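Local coordinates for protein xylulose kinase (Bifidobacterium adolescentis ATCC 15703, PDB 3I8B) that probably phosphorylates D-xylulose to D-xylulose 5-phosphate with ATP, as a sugar kinase of the FGGY family, at residues A191-R196 with A249-D254. Sequence-based numbering, arbitrary orientation.
With MG (magnesium ion), chain B.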
loop_
_atom_site.group_PDB
_atom_site.type_symbol
_atom_site.label_atom_id
_atom_site.label_comp_id
_atom_site.label_asym_id
_atom_site.label_seq_id
_atom_site.Cartn_x
_atom_site.Cartn_y
_atom_site.Cartn_z
ATOM N N ALA A 191 9.288 23.263 0.368
ATOM C CA ALA A 191 7.963 23.224 0.981
ATOM C C ALA A 191 7.368 21.813 0.926
ATOM O O ALA A 191 6.357 21.543 1.570
ATOM C CB ALA A 191 7.010 24.229 0.307
ATOM N N LEU A 192 7.982 20.917 0.145
ATOM C CA LEU A 192 7.506 19.535 0.068
ATOM C C LEU A 192 7.486 18.833 1.435
ATOM O O LEU A 192 8.427 18.924 2.206
ATOM C CB LEU A 192 8.357 18.722 -0.919
ATOM C CG LEU A 192 8.113 18.942 -2.412
ATOM C CD1 LEU A 192 9.284 18.454 -3.278
ATOM C CD2 LEU A 192 6.817 18.251 -2.832
ATOM N N PHE A 193 6.409 18.119 1.730
ATOM C CA PHE A 193 6.326 17.336 2.948
ATOM C C PHE A 193 5.681 15.982 2.655
ATOM O O PHE A 193 5.010 15.786 1.617
ATOM C CB PHE A 193 5.550 18.101 4.037
ATOM C CG PHE A 193 4.107 18.321 3.695
ATOM C CD1 PHE A 193 3.178 17.313 3.888
ATOM C CD2 PHE A 193 3.682 19.531 3.163
ATOM C CE1 PHE A 193 1.838 17.512 3.574
ATOM C CE2 PHE A 193 2.361 19.734 2.835
ATOM C CZ PHE A 193 1.430 18.730 3.041
ATOM N N THR A 194 5.913 15.027 3.543
ATOM C CA THR A 194 5.279 13.726 3.412
ATOM C C THR A 194 4.976 13.152 4.804
ATOM O O THR A 194 5.106 13.861 5.796
ATOM C CB THR A 194 6.152 12.783 2.585
ATOM O OG1 THR A 194 5.402 11.623 2.225
ATOM C CG2 THR A 194 7.401 12.363 3.364
ATOM N N ASP A 195 4.534 11.898 4.882
ATOM C CA ASP A 195 4.386 11.241 6.179
ATOM C C ASP A 195 5.219 9.952 6.237
ATOM O O ASP A 195 5.835 9.562 5.246
ATOM C CB ASP A 195 2.916 10.926 6.481
ATOM C CG ASP A 195 2.471 9.581 5.914
ATOM O OD1 ASP A 195 1.824 8.808 6.663
ATOM O OD2 ASP A 195 2.748 9.306 4.721
ATOM N N ARG A 196 5.213 9.291 7.391
ATOM C CA ARG A 196 5.952 8.043 7.556
ATOM C C ARG A 196 5.456 6.916 6.653
ATOM O O ARG A 196 6.250 6.095 6.198
ATOM C CB ARG A 196 5.915 7.578 9.013
ATOM C CG ARG A 196 6.703 8.451 9.982
ATOM C CD ARG A 196 6.376 8.064 11.418
ATOM N NE ARG A 196 6.947 6.773 11.815
ATOM C CZ ARG A 196 6.268 5.631 11.885
ATOM N NH1 ARG A 196 4.978 5.587 11.581
ATOM N NH2 ARG A 196 6.885 4.518 12.263
ATOM N N ALA A 249 1.278 20.428 8.492
ATOM C CA ALA A 249 2.387 20.872 7.653
ATOM C C ALA A 249 2.714 22.341 7.917
ATOM O O ALA A 249 1.868 23.102 8.380
ATOM C CB ALA A 249 2.086 20.657 6.170
ATOM N N PRO A 250 3.945 22.750 7.595
ATOM C CA PRO A 250 4.333 24.155 7.751
ATOM C C PRO A 250 3.575 25.092 6.810
ATOM O O PRO A 250 3.554 26.301 7.033
ATOM C CB PRO A 250 5.826 24.154 7.390
ATOM C CG PRO A 250 6.273 22.752 7.574
ATOM C CD PRO A 250 5.078 21.903 7.195
ATOM N N VAL A 251 2.982 24.558 5.754
ATOM C CA VAL A 251 2.228 25.397 4.833
ATOM C C VAL A 251 0.760 24.961 4.832
ATOM O O VAL A 251 0.461 23.785 5.027
ATOM C CB VAL A 251 2.789 25.311 3.377
ATOM C CG1 VAL A 251 4.185 25.927 3.292
ATOM C CG2 VAL A 251 2.799 23.852 2.888
ATOM N N LYS A 252 -0.139 25.915 4.597
ATOM C CA LYS A 252 -1.578 25.653 4.513
ATOM C C LYS A 252 -1.971 25.556 3.050
ATOM O O LYS A 252 -1.174 25.880 2.173
ATOM C CB LYS A 252 -2.364 26.811 5.150
ATOM C CG LYS A 252 -2.064 27.063 6.623
ATOM C CD LYS A 252 -2.883 28.245 7.151
ATOM C CE LYS A 252 -2.642 28.469 8.643
ATOM N NZ LYS A 252 -3.392 29.669 9.170
ATOM N N ALA A 253 -3.200 25.135 2.781
ATOM C CA ALA A 253 -3.717 25.179 1.420
ATOM C C ALA A 253 -3.704 26.619 0.952
ATOM O O ALA A 253 -3.922 27.538 1.744
ATOM C CB ALA A 253 -5.123 24.634 1.362
ATOM N N ASP A 254 -3.429 26.814 -0.332
ATOM C CA ASP A 254 -3.620 28.106 -0.979
ATOM C C ASP A 254 -5.109 28.473 -0.864
ATOM O O ASP A 254 -5.972 27.628 -1.110
ATOM C CB ASP A 254 -3.214 27.982 -2.450
ATOM C CG ASP A 254 -3.221 29.319 -3.187
ATOM O OD1 ASP A 254 -2.129 29.896 -3.393
ATOM O OD2 ASP A 254 -4.311 29.781 -3.585
HETATM MG MG MG B . 10.257 20.336 3.294
HETATM O O HOH W 1 11.597 19.187 1.795
#
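One face of the Phe193 ring carries the methyl of Ala249, a CH-pi contact with CB of Ala249 3.6 Å from the centroid of the Phe193 ring and 17° off its normal. CB of Ala249 is offset toward the rim and comes nearest to CE2 of Phe193, at 3.5 Å. At the ring's edge, near its plane, CG2 of Val251 comes to 4.1 Å from CE2 of Phe193. With chi1 at 65°, CG of Phe193 lies between its backbone N and carbonyl carbon, which helps bring the ring against the loop. The other Val251 branch, CG1, lies 4.4 Å from CB of Ala191. Cutting Phe193 back to an alanine is likely to open a gap under the Ala249 methyl and take the aromatic neighbour from Val251 CG2. This is apolar packing, without hydrogen bonds, of loop 249-254 beside a magnesium site: Leu192 O binds the magnesium ion at 2.5 Å, with Glu190 O, Thr241 OG1 and a water. Within the N-terminal FGGY domain, strand 193-195 pairs in parallel with strand 241-243, while Phe193 also packs on Ser172 of helix 167-175, Leu243, and Leu268 of strand 267-273, and Ala249 is joined to Leu268 by a backbone hydrogen bond.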